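Local coordinates for protein geranyltranstransferase (Stenotrophomonas maltophilia, PDB 7LBJ) that probably makes farnesyl diphosphate or a longer prenyl diphosphate by joining isoprenoid units head to tail, with magnesium as cofactor, at residues Met55-Val60 with Ser80-His85; Arg128-Leu133 with Thr149-Ser154; Gly161-Asp166 with Ala184-Ala189; Phe223-Asp228 with Ala265-Leu270. All coordinates share one frame; numbering follows the deposited sequence. Where two conformers were deposited one is given.

Contact 1 of 4, residues Met55-Val60 with Ser80-His85; sequences MRPLLV and SVELIH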
loop_
_atom_site.group_PDB
_atom_site.type_symbol
_atom_site.label_atom_id
_atom_site.label_comp_id
_atom_site.label_asym_id
_atom_site.label_seq_id
_atom_site.Cartn_x
_atom_site.Cartn_y
_atom_site.Cartn_z
ATOM N N MET A 55 19.862 4.509 -0.586
ATOM C CA MET A 55 19.901 5.870 -0.064
ATOM C C MET A 55 18.841 6.091 1.005
ATOM O O MET A 55 19.118 6.699 2.047
ATOM C CB MET A 55 19.730 6.867 -1.203
ATOM C CG MET A 55 19.816 8.311 -0.772
ATOM S SD MET A 55 21.493 8.837 -0.353
ATOM C CE MET A 55 22.531 7.667 -1.256
ATOM N N ARG A 56 17.631 5.570 0.790
ATOM C CA ARG A 56 16.573 5.822 1.770
ATOM C C ARG A 56 16.786 5.059 3.078
ATOM O O ARG A 56 16.651 5.667 4.156
ATOM C CB ARG A 56 15.219 5.561 1.099
ATOM C CG ARG A 56 15.002 6.591 -0.040
ATOM C CD ARG A 56 13.925 6.156 -1.041
ATOM N NE ARG A 56 13.836 7.100 -2.141
ATOM C CZ ARG A 56 14.693 7.154 -3.151
ATOM N NH1 ARG A 56 15.713 6.303 -3.243
ATOM N NH2 ARG A 56 14.522 8.075 -4.096
ATOM N N PRO A 57 17.119 3.771 3.084
ATOM C CA PRO A 57 17.529 3.151 4.361
ATOM C C PRO A 57 18.675 3.881 5.044
ATOM O O PRO A 57 18.658 4.059 6.272
ATOM C CB PRO A 57 17.955 1.737 3.941
ATOM C CG PRO A 57 17.192 1.474 2.716
ATOM C CD PRO A 57 17.042 2.785 1.994
ATOM N N LEU A 58 19.683 4.301 4.277
ATOM C CA LEU A 58 20.821 5.003 4.866
ATOM C C LEU A 58 20.376 6.290 5.548
ATOM O O LEU A 58 20.874 6.643 6.623
ATOM C CB LEU A 58 21.870 5.303 3.798
ATOM C CG LEU A 58 22.680 4.113 3.293
ATOM C CD1 LEU A 58 23.646 4.569 2.228
ATOM C CD2 LEU A 58 23.420 3.469 4.453
ATOM N N LEU A 59 19.431 6.999 4.945
ATOM C CA LEU A 59 18.924 8.205 5.586
ATOM C C LEU A 59 18.229 7.885 6.910
ATOM O O LEU A 59 18.368 8.636 7.879
ATOM C CB LEU A 59 17.973 8.941 4.649
ATOM C CG LEU A 59 18.636 9.672 3.472
ATOM C CD1 LEU A 59 17.581 9.943 2.399
ATOM C CD2 LEU A 59 19.282 11.004 3.934
ATOM N N VAL A 60 17.457 6.790 6.968
ATOM C CA VAL A 60 16.827 6.402 8.234
ATOM C C VAL A 60 17.891 6.125 9.290
ATOM O O VAL A 60 17.835 6.634 10.417
ATOM C CB VAL A 60 15.910 5.174 8.037
ATOM C CG1 VAL A 60 15.404 4.668 9.394
ATOM C CG2 VAL A 60 14.720 5.525 7.119
ATOM N N SER A 80 11.002 -0.143 5.406
ATOM C CA SER A 80 9.742 0.331 4.836
ATOM C C SER A 80 9.991 1.350 3.723
ATOM O O SER A 80 9.302 1.336 2.697
ATOM C CB SER A 80 8.838 0.925 5.923
ATOM O OG SER A 80 9.273 2.223 6.312
ATOM N N VAL A 81 11.000 2.216 3.879
ATOM C CA VAL A 81 11.157 3.229 2.841
ATOM C C VAL A 81 11.771 2.618 1.595
ATOM O O VAL A 81 11.481 3.077 0.479
ATOM C CB VAL A 81 11.959 4.455 3.335
ATOM C CG1 VAL A 81 11.187 5.180 4.430
ATOM C CG2 VAL A 81 13.356 4.048 3.828
ATOM N N GLU A 82 12.619 1.590 1.749
ATOM C CA GLU A 82 13.189 0.925 0.578
ATOM C C GLU A 82 12.134 0.105 -0.153
ATOM O O GLU A 82 12.167 0.025 -1.389
ATOM C CB GLU A 82 14.379 0.039 0.982
ATOM C CG GLU A 82 15.204 -0.524 -0.179
ATOM C CD GLU A 82 15.965 0.542 -0.968
ATOM O OE1 GLU A 82 15.863 1.739 -0.635
ATOM O OE2 GLU A 82 16.680 0.187 -1.933
ATOM N N LEU A 83 11.183 -0.488 0.597
ATOM C CA LEU A 83 10.088 -1.236 -0.028
ATOM C C LEU A 83 9.140 -0.320 -0.794
ATOM O O LEU A 83 8.668 -0.679 -1.884
ATOM C CB LEU A 83 9.316 -2.054 1.028
ATOM C CG LEU A 83 10.184 -3.189 1.586
ATOM C CD1 LEU A 83 9.560 -3.780 2.838
ATOM C CD2 LEU A 83 10.415 -4.291 0.539
ATOM N N ILE A 84 8.833 0.864 -0.255
ATOM C CA ILE A 84 8.016 1.800 -1.025
ATOM C C ILE A 84 8.757 2.209 -2.289
ATOM O O ILE A 84 8.199 2.208 -3.392
ATOM C CB ILE A 84 7.622 3.016 -0.170
ATOM C CG1 ILE A 84 6.670 2.572 0.960
ATOM C CG2 ILE A 84 6.953 4.098 -1.034
ATOM C CD1 ILE A 84 5.385 1.899 0.454
ATOM N N HIS A 85 10.044 2.533 -2.149
ATOM C CA HIS A 85 10.836 2.926 -3.311
ATOM C C HIS A 85 10.862 1.812 -4.354
ATOM O O HIS A 85 10.613 2.043 -5.548
ATOM C CB HIS A 85 12.258 3.281 -2.851
ATOM C CG HIS A 85 13.188 3.658 -3.965
ATOM N ND1 HIS A 85 12.959 4.737 -4.790
ATOM C CD2 HIS A 85 14.362 3.113 -4.373
ATOM C CE1 HIS A 85 13.946 4.835 -5.666
ATOM N NE2 HIS A 85 14.801 3.852 -5.442
HETATM O O HOH W 1 16.729 4.077 -1.526
#
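The GGxxxRP signature of the trans-prenyl synthases ends on R56 and P57, and both lean against helix 75-92, which runs nearly antiparallel (159°) to helix 55-65. The R56 guanidinium lies flat on the H85 imidazole, with planes 8° apart and centres 3.6 Å apart. NH1 sits over the middle of the ring, 3.3 Å from H85 CE1. With CG anti to the carbonyl carbon (chi1 -65°) and the chain extended to NE, R56 carries its guanidinium over H85; the two side chains cross at about a right angle while their flat groups stay nearly parallel.

A water bonded in the plane of the guanidinium ties the two helices together. It accepts from R56 NH1 at 3.0 Å and from the R56 backbone N at 2.9 Å, and it donates to E82 OE1 at 2.6 Å. The other carboxylate oxygen, E82 OE2, makes a salt bridge to R54 of the same signature. In relatives the signature arginine and a histidine of the facing helix help hold the diphosphate of isopentenyl diphosphate, and the R56-H85 pair is consistent with that role. The same OE1 lies 3.1 Å from P57 CD. V81 CG2 presses between R56 CB, at 3.6 Å, and V60 CG2, at 3.9 Å. Helix 176-201 closes over this side, bringing L190 onto R56 and A194 onto V60.

Contact 2 of 4, residues Arg128-Leu133 with Thr149-Ser154; sequences RAFGLL and TLAHAS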
loop_
_atom_site.group_PDB
_atom_site.type_symbol
_atom_site.label_atom_id
_atom_site.label_comp_id
_atom_site.label_asym_id
_atom_site.label_seq_id
_atom_site.Cartn_x
_atom_site.Cartn_y
_atom_site.Cartn_z
ATOM N N ARG A 128 3.799 -4.826 2.304
ATOM C CA ARG A 128 4.791 -5.285 3.265
ATOM C C ARG A 128 5.490 -4.119 3.942
ATOM O O ARG A 128 5.884 -4.234 5.110
ATOM C CB ARG A 128 5.814 -6.210 2.585
ATOM C CG ARG A 128 6.785 -6.865 3.559
ATOM C CD ARG A 128 6.085 -7.934 4.433
ATOM N NE ARG A 128 7.051 -8.707 5.223
ATOM C CZ ARG A 128 7.012 -8.849 6.546
ATOM N NH1 ARG A 128 6.040 -8.313 7.273
ATOM N NH2 ARG A 128 7.976 -9.548 7.157
ATOM N N ALA A 129 5.661 -2.991 3.242
ATOM C CA ALA A 129 6.242 -1.822 3.894
ATOM C C ALA A 129 5.400 -1.400 5.097
ATOM O O ALA A 129 5.932 -1.148 6.184
ATOM C CB ALA A 129 6.363 -0.661 2.905
ATOM N N PHE A 130 4.080 -1.293 4.916
ATOM C CA PHE A 130 3.238 -0.899 6.042
ATOM C C PHE A 130 3.182 -1.990 7.105
ATOM O O PHE A 130 3.183 -1.695 8.307
ATOM C CB PHE A 130 1.838 -0.538 5.544
ATOM C CG PHE A 130 1.828 0.719 4.722
ATOM C CD1 PHE A 130 2.054 1.949 5.328
ATOM C CD2 PHE A 130 1.647 0.671 3.346
ATOM C CE1 PHE A 130 2.065 3.133 4.579
ATOM C CE2 PHE A 130 1.668 1.861 2.572
ATOM C CZ PHE A 130 1.896 3.076 3.191
ATOM N N GLY A 131 3.121 -3.255 6.682
ATOM C CA GLY A 131 3.070 -4.349 7.658
ATOM C C GLY A 131 4.296 -4.388 8.556
ATOM O O GLY A 131 4.190 -4.591 9.769
ATOM N N LEU A 132 5.477 -4.143 7.985
ATOM C CA LEU A 132 6.683 -4.164 8.810
ATOM C C LEU A 132 6.664 -3.070 9.865
ATOM O O LEU A 132 7.119 -3.289 10.996
ATOM C CB LEU A 132 7.920 -4.010 7.926
ATOM C CG LEU A 132 8.282 -5.289 7.209
ATOM C CD1 LEU A 132 9.306 -4.935 6.131
ATOM C CD2 LEU A 132 8.893 -6.244 8.226
ATOM N N LEU A 133 6.162 -1.880 9.512
ATOM C CA LEU A 133 6.018 -0.814 10.507
ATOM C C LEU A 133 4.995 -1.197 11.562
ATOM O O LEU A 133 5.221 -1.001 12.763
ATOM C CB LEU A 133 5.608 0.512 9.852
ATOM C CG LEU A 133 6.624 1.252 8.976
ATOM C CD1 LEU A 133 5.998 2.540 8.403
ATOM C CD2 LEU A 133 7.911 1.533 9.770
ATOM N N THR A 149 3.592 8.973 8.733
ATOM C CA THR A 149 4.611 9.640 7.919
ATOM C C THR A 149 4.743 8.959 6.566
ATOM O O THR A 149 4.758 9.621 5.517
ATOM C CB THR A 149 5.958 9.633 8.668
ATOM O OG1 THR A 149 5.845 10.444 9.844
ATOM C CG2 THR A 149 7.103 10.182 7.795
ATOM N N LEU A 150 4.853 7.622 6.574
ATOM C CA LEU A 150 5.095 6.897 5.328
ATOM C C LEU A 150 3.889 6.975 4.403
ATOM O O LEU A 150 4.044 7.143 3.185
ATOM C CB LEU A 150 5.435 5.433 5.632
ATOM C CG LEU A 150 5.880 4.634 4.407
ATOM C CD1 LEU A 150 7.221 5.176 3.865
ATOM C CD2 LEU A 150 6.024 3.158 4.815
ATOM N N ALA A 151 2.678 6.860 4.958
ATOM C CA ALA A 151 1.484 6.942 4.118
ATOM C C ALA A 151 1.362 8.315 3.477
ATOM O O ALA A 151 1.066 8.434 2.278
ATOM C CB ALA A 151 0.231 6.638 4.934
ATOM N N HIS A 152 1.562 9.375 4.262
ATOM C CA HIS A 152 1.443 10.720 3.697
ATOM C C HIS A 152 2.449 10.937 2.577
ATOM O O HIS A 152 2.128 11.553 1.545
ATOM C CB HIS A 152 1.632 11.796 4.767
ATOM C CG HIS A 152 1.459 13.190 4.240
ATOM N ND1 HIS A 152 2.504 14.079 4.112
ATOM C CD2 HIS A 152 0.359 13.838 3.784
ATOM C CE1 HIS A 152 2.056 15.215 3.610
ATOM N NE2 HIS A 152 0.758 15.097 3.401
ATOM N N ALA A 153 3.670 10.440 2.754
ATOM C CA ALA A 153 4.718 10.658 1.775
ATOM C C ALA A 153 4.599 9.758 0.549
ATOM O O ALA A 153 5.200 10.068 -0.488
ATOM C CB ALA A 153 6.084 10.452 2.438
ATOM N N SER A 154 3.862 8.658 0.638
ATOM C CA SER A 154 3.855 7.671 -0.431
ATOM C C SER A 154 2.644 7.749 -1.341
ATOM O O SER A 154 2.706 7.227 -2.454
ATOM C CB SER A 154 3.923 6.268 0.158
ATOM O OG SER A 154 5.087 6.132 0.947
#
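L150 lays its CD2 methyl across three side chains of helix 115-134. It comes to 3.6 Å from L133 CD1, 4.0 Å from F130 CE1 and 4.3 Å from A129 CB. Its CG is anti to the backbone N (chi1 -173°), which sends the branch into the gap between the antiparallel helices. The F130 ring stands at the outer side of this gap and turns its edge to helix 140-154. CE1 lies 3.8 Å from A151 N, close to the ring plane, and the A151 CB methyl is 4.0 Å from the same CE1.

Helices 115-134 and 140-154 are neighbours along the chain in the all-helical prenyl synthase fold, and here they also form part of the dimer interface. F130 stacks on F130 of the second subunit, while A151 packs on G131 of that subunit and S154 on T127 of that subunit. With the short-segment axes 11.2 Å apart, the gap is bridged by F130, L133 and L150. Toward the chain interior, L150 also reaches S80 and V81 on helix 75-92. Where helix 140-154 ends, S154 OG donates to L150 O at 2.7 Å, tilted 30° from the carbonyl plane.

Contact 3 of 4, residues Gly161-Asp166 with Ala184-Ala189; sequences GGQALD and ALKTGA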
loop_
_atom_site.group_PDB
_atom_site.type_symbol
_atom_site.label_atom_id
_atom_site.label_comp_id
_atom_site.label_asym_id
_atom_site.label_seq_id
_atom_site.Cartn_x
_atom_site.Cartn_y
_atom_site.Cartn_z
ATOM N N GLY A 161 1.275 10.919 -6.221
ATOM C CA GLY A 161 0.871 12.160 -6.877
ATOM C C GLY A 161 1.949 12.691 -7.803
ATOM O O GLY A 161 1.661 13.192 -8.898
ATOM N N GLY A 162 3.208 12.592 -7.378
ATOM C CA GLY A 162 4.295 13.064 -8.219
ATOM C C GLY A 162 4.463 12.225 -9.468
ATOM O O GLY A 162 4.715 12.761 -10.557
ATOM N N GLN A 163 4.331 10.895 -9.331
ATOM C CA GLN A 163 4.319 10.031 -10.508
ATOM C C GLN A 163 3.225 10.461 -11.475
ATOM O O GLN A 163 3.439 10.509 -12.692
ATOM C CB GLN A 163 4.111 8.564 -10.101
ATOM C CG GLN A 163 5.263 7.912 -9.331
ATOM C CD GLN A 163 4.906 6.505 -8.798
ATOM O OE1 GLN A 163 4.220 6.368 -7.788
ATOM N NE2 GLN A 163 5.367 5.469 -9.488
ATOM N N ALA A 164 2.036 10.779 -10.946
ATOM C CA ALA A 164 0.928 11.195 -11.799
ATOM C C ALA A 164 1.216 12.526 -12.483
ATOM O O ALA A 164 0.889 12.707 -13.661
ATOM C CB ALA A 164 -0.359 11.290 -10.976
ATOM N N LEU A 165 1.772 13.490 -11.750
ATOM C CA LEU A 165 2.146 14.761 -12.372
ATOM C C LEU A 165 3.107 14.540 -13.531
ATOM O O LEU A 165 3.006 15.198 -14.572
ATOM C CB LEU A 165 2.782 15.683 -11.335
ATOM C CG LEU A 165 1.821 16.268 -10.298
ATOM C CD1 LEU A 165 2.578 16.999 -9.188
ATOM C CD2 LEU A 165 0.818 17.216 -10.960
ATOM N N ASP A 166 4.042 13.609 -13.361
ATOM C CA ASP A 166 5.001 13.287 -14.410
ATOM C C ASP A 166 4.306 12.678 -15.630
ATOM O O ASP A 166 4.579 13.060 -16.774
ATOM C CB ASP A 166 6.050 12.327 -13.837
ATOM C CG ASP A 166 7.331 12.325 -14.640
ATOM O OD1 ASP A 166 7.375 12.993 -15.691
ATOM O OD2 ASP A 166 8.292 11.668 -14.201
ATOM N N ALA A 184 9.272 17.423 -5.899
ATOM C CA ALA A 184 9.026 17.441 -4.458
ATOM C C ALA A 184 8.086 16.318 -4.038
ATOM O O ALA A 184 8.223 15.772 -2.937
ATOM C CB ALA A 184 8.445 18.789 -4.026
ATOM N N LEU A 185 7.090 15.996 -4.878
ATOM C CA LEU A 185 6.170 14.898 -4.566
ATOM C C LEU A 185 6.748 13.555 -4.993
ATOM O O LEU A 185 6.701 12.579 -4.232
ATOM C CB LEU A 185 4.817 15.104 -5.253
ATOM C CG LEU A 185 3.790 15.986 -4.544
ATOM C CD1 LEU A 185 4.197 17.423 -4.690
ATOM C CD2 LEU A 185 2.385 15.764 -5.122
ATOM N N LYS A 186 7.283 13.489 -6.216
ATOM C CA LYS A 186 7.648 12.205 -6.799
ATOM C C LYS A 186 8.806 11.547 -6.059
ATOM O O LYS A 186 8.790 10.334 -5.850
ATOM C CB LYS A 186 8.005 12.370 -8.269
ATOM C CG LYS A 186 8.344 11.034 -8.938
ATOM C CD LYS A 186 8.471 11.137 -10.449
ATOM C CE LYS A 186 9.111 9.856 -11.016
ATOM N NZ LYS A 186 8.781 9.662 -12.444
ATOM N N THR A 187 9.819 12.316 -5.659
ATOM C CA THR A 187 10.914 11.745 -4.882
ATOM C C THR A 187 11.213 12.480 -3.594
ATOM O O THR A 187 11.771 11.858 -2.673
ATOM C CB THR A 187 12.211 11.666 -5.707
ATOM O OG1 THR A 187 12.467 12.893 -6.380
ATOM C CG2 THR A 187 12.148 10.491 -6.719
ATOM N N GLY A 188 10.879 13.768 -3.489
ATOM C CA GLY A 188 11.250 14.517 -2.300
ATOM C C GLY A 188 10.522 14.037 -1.056
ATOM O O GLY A 188 11.116 13.943 0.029
ATOM N N ALA A 189 9.239 13.697 -1.195
ATOM C CA ALA A 189 8.435 13.367 -0.022
ATOM C C ALA A 189 8.955 12.115 0.683
ATOM O O ALA A 189 9.038 12.080 1.916
ATOM C CB ALA A 189 6.966 13.186 -0.423
#
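The D166 carboxylate meets the tip of K186 at one oxygen: NZ donates to OD2 at 2.7 Å, and OD2 accepts with its anti lone pair, on the side away from OD1. This bond is a salt bridge, and the two side chains cross at a slant. The other flat group, the Q163 amide, does not bond to K186; between the two side chains the nearest approach is Q163 CG to K186 CG, 4.4 Å. Q163 NE2 goes instead to D92 on helix 75-92, in the first aspartate-rich motif.

The backbones come very close here, with CA atoms of G162 and K186 only 3.7 Å apart and the short helix axes 7.2 Å apart at an angle of 140°. G162 makes this possible. It has no side chain on the face it turns to the partner, and the backbone of L185 and K186 lies directly against it. L185 CB settles 3.6 Å from G162 CA. On the same side L185 CD2 meets L165 CD1 at 4.3 Å. K186 takes the other direction, with CG anti to the backbone N (chi1 -178°) and the rest of the chain extended, so its methylenes run over G162 and alongside Q163 before NZ reaches D166. A wider pi-type turn at 184-188 belongs to this part of helix 176-201.

G161, G162, Q163 and D166 are the fixed positions of the GGQxxD signature, and K186 starts the family's KT pair, K186-T187; in relatives its lysine helps bind the allylic diphosphate. The ionic grip of D166 on NZ, together with the hydrogen bond from the Q163 amide to D92, is consistent with second-shell residues that position groups of the diphosphate and metal site.

Contact 4 of 4, residues Phe223-Asp228 with Ala265-Leu270; sequences FQVRDD and AQLHEL
This is a largely apolar helix-to-helix contact, without a hydrogen bond across the segments, toward one side of the subunit, about 17 Å from the chain's centre, where V225 and R226 of helix 206-233 meet Q266, L267 and L270 of helix 260-277. The two segments run antiparallel at 149° and their axes stay 9.4 Å apart, so side chains fill the gap. V225 and L267 carry most of the contact. V225 CG2 rests against the amide of Q266, 3.5 Å from OE1, with CD of the same group at 3.6 Å. Q266 arrives there with a fully extended chain, CG anti to the backbone N (chi1 180°), and its side chain crosses that of V225 at a slant. The other methyl, V225 CG1, touches L267 CB at 3.9 Å as the two side chains slide past each other in opposite directions. L270 CD1 closes the row at 4.3 Å from V225 CG2.

Directly after R226 begins the DDxxD sequence, the second aspartate-rich motif of the family, which in relatives binds magnesium together with the first; its opening acids are D227 and D228. These two take no part in the contact: D227 forms a salt bridge with R298, and D228 OD2 accepts from the backbone N of F254.

R226 gives only its aliphatic part to helix 260-277. A bend at chi2 (51°) puts CD 3.9 Å from L267 CD2, and the extended remainder leads the guanidinium away to the R298 carbonyl, to which NH2 donates. F254 covers both V225 and Q266, while V296 of helix 286-297 packs on L267.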
loop_
_atom_site.group_PDB
_atom_site.type_symbol
_atom_site.label_atom_id
_atom_site.label_comp_id
_atom_site.label_asym_id
_atom_site.label_seq_id
_atom_site.Cartn_x
_atom_site.Cartn_y
_atom_site.Cartn_z
ATOM N N PHE A 223 19.550 15.676 -5.188
ATOM C CA PHE A 223 19.739 14.405 -5.875
ATOM C C PHE A 223 19.228 14.487 -7.310
ATOM O O PHE A 223 19.870 13.997 -8.246
ATOM C CB PHE A 223 19.012 13.315 -5.083
ATOM C CG PHE A 223 19.355 11.924 -5.490
ATOM C CD1 PHE A 223 20.453 11.281 -4.936
ATOM C CD2 PHE A 223 18.562 11.231 -6.401
ATOM C CE1 PHE A 223 20.768 9.967 -5.290
ATOM C CE2 PHE A 223 18.878 9.918 -6.774
ATOM C CZ PHE A 223 19.985 9.288 -6.213
ATOM N N GLN A 224 18.082 15.133 -7.506
ATOM C CA GLN A 224 17.486 15.185 -8.835
ATOM C C GLN A 224 18.207 16.169 -9.757
ATOM O O GLN A 224 18.365 15.894 -10.949
ATOM C CB GLN A 224 16.004 15.548 -8.721
ATOM C CG GLN A 224 15.299 15.553 -10.057
ATOM C CD GLN A 224 15.287 14.179 -10.702
ATOM O OE1 GLN A 224 15.111 13.174 -10.015
ATOM N NE2 GLN A 224 15.498 14.127 -12.025
ATOM N N VAL A 225 18.623 17.330 -9.243
ATOM C CA VAL A 225 19.426 18.250 -10.060
ATOM C C VAL A 225 20.707 17.560 -10.526
ATOM O O VAL A 225 21.083 17.635 -11.705
ATOM C CB VAL A 225 19.726 19.539 -9.273
ATOM C CG1 VAL A 225 20.649 20.466 -10.069
ATOM C CG2 VAL A 225 18.415 20.269 -8.921
ATOM N N ARG A 226 21.391 16.864 -9.608
ATOM C CA ARG A 226 22.600 16.121 -9.979
ATOM C C ARG A 226 22.305 15.100 -11.067
ATOM O O ARG A 226 23.081 14.956 -12.025
ATOM C CB ARG A 226 23.190 15.421 -8.745
ATOM C CG ARG A 226 24.426 14.539 -9.030
ATOM C CD ARG A 226 25.471 15.320 -9.813
ATOM N NE ARG A 226 26.755 14.634 -9.930
ATOM C CZ ARG A 226 27.778 15.080 -10.654
ATOM N NH1 ARG A 226 27.691 16.200 -11.363
ATOM N NH2 ARG A 226 28.915 14.389 -10.666
ATOM N N ASP A 227 21.203 14.358 -10.918
ATOM C CA ASP A 227 20.820 13.365 -11.918
ATOM C C ASP A 227 20.650 14.012 -13.284
ATOM O O ASP A 227 21.148 13.500 -14.294
ATOM C CB ASP A 227 19.527 12.662 -11.495
ATOM C CG ASP A 227 19.773 11.414 -10.640
ATOM O OD1 ASP A 227 20.926 11.176 -10.225
ATOM O OD2 ASP A 227 18.800 10.671 -10.383
ATOM N N ASP A 228 19.952 15.153 -13.324
ATOM C CA ASP A 228 19.766 15.876 -14.580
ATOM C C ASP A 228 21.097 16.270 -15.196
ATOM O O ASP A 228 21.295 16.127 -16.410
ATOM C CB ASP A 228 18.921 17.127 -14.351
ATOM C CG ASP A 228 17.447 16.835 -14.306
ATOM O OD1 ASP A 228 17.071 15.639 -14.308
ATOM O OD2 ASP A 228 16.662 17.806 -14.280
ATOM N N ALA A 265 25.055 25.781 -10.633
ATOM C CA ALA A 265 24.961 26.742 -9.542
ATOM C C ALA A 265 23.842 26.368 -8.577
ATOM O O ALA A 265 24.001 26.497 -7.357
ATOM C CB ALA A 265 24.749 28.158 -10.096
ATOM N N GLN A 266 22.699 25.919 -9.109
ATOM C CA GLN A 266 21.601 25.432 -8.266
ATOM C C GLN A 266 22.066 24.291 -7.368
ATOM O O GLN A 266 21.778 24.273 -6.162
ATOM C CB GLN A 266 20.444 24.968 -9.149
ATOM C CG GLN A 266 19.223 24.423 -8.392
ATOM C CD GLN A 266 18.175 23.838 -9.324
ATOM O OE1 GLN A 266 18.484 23.441 -10.454
ATOM N NE2 GLN A 266 16.931 23.769 -8.854
ATOM N N LEU A 267 22.787 23.325 -7.942
ATOM C CA LEU A 267 23.277 22.201 -7.152
ATOM C C LEU A 267 24.289 22.657 -6.109
ATOM O O LEU A 267 24.273 22.179 -4.969
ATOM C CB LEU A 267 23.898 21.148 -8.070
ATOM C CG LEU A 267 24.373 19.866 -7.376
ATOM C CD1 LEU A 267 23.144 19.208 -6.712
ATOM C CD2 LEU A 267 25.037 18.943 -8.399
ATOM N N HIS A 268 25.166 23.588 -6.484
ATOM C CA HIS A 268 26.178 24.090 -5.561
ATOM C C HIS A 268 25.543 24.774 -4.359
ATOM O O HIS A 268 26.010 24.607 -3.223
ATOM C CB HIS A 268 27.104 25.056 -6.285
ATOM C CG HIS A 268 28.279 25.483 -5.465
ATOM N ND1 HIS A 268 28.328 26.695 -4.807
ATOM C CD2 HIS A 268 29.446 24.854 -5.187
ATOM C CE1 HIS A 268 29.481 26.797 -4.167
ATOM N NE2 HIS A 268 30.177 25.693 -4.381
ATOM N N GLU A 269 24.474 25.549 -4.590
ATOM C CA GLU A 269 23.777 26.197 -3.480
ATOM C C GLU A 269 23.122 25.175 -2.570
ATOM O O GLU A 269 23.150 25.327 -1.340
ATOM C CB GLU A 269 22.727 27.189 -3.995
ATOM C CG GLU A 269 22.000 27.969 -2.870
ATOM C CD GLU A 269 20.784 27.250 -2.243
ATOM O OE1 GLU A 269 20.024 26.557 -2.967
ATOM O OE2 GLU A 269 20.587 27.411 -1.010
ATOM N N LEU A 270 22.486 24.149 -3.151
ATOM C CA LEU A 270 21.864 23.113 -2.328
ATOM C C LEU A 270 22.899 22.374 -1.489
ATOM O O LEU A 270 22.647 22.050 -0.320
ATOM C CB LEU A 270 21.078 22.132 -3.214
ATOM C CG LEU A 270 19.761 22.664 -3.822
ATOM C CD1 LEU A 270 19.319 21.821 -5.025
ATOM C CD2 LEU A 270 18.609 22.737 -2.805
#

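Contact 1 lies deepest, about 5 Å from the chain's centre, and pairs an arginine-histidine stack and a shared water with an apolar floor. Contact 2 adjoins it: I84 and S80 of 80-85 pack on S154 and A129, so helix 75-92, one partner in contact 1, also covers contact 2. Contacts 2 and 3 reach the second subunit, but one is wholly apolar across its segments and the other, partly buried, combines backbones brought close at G162 with a salt bridge. A153 and A189 join them. Contact 4, on the opposite side of the chain's centre from contact 2, touches none of the others and relies on largely aliphatic packing, with one glutamine amide, beside the second aspartate-rich motif.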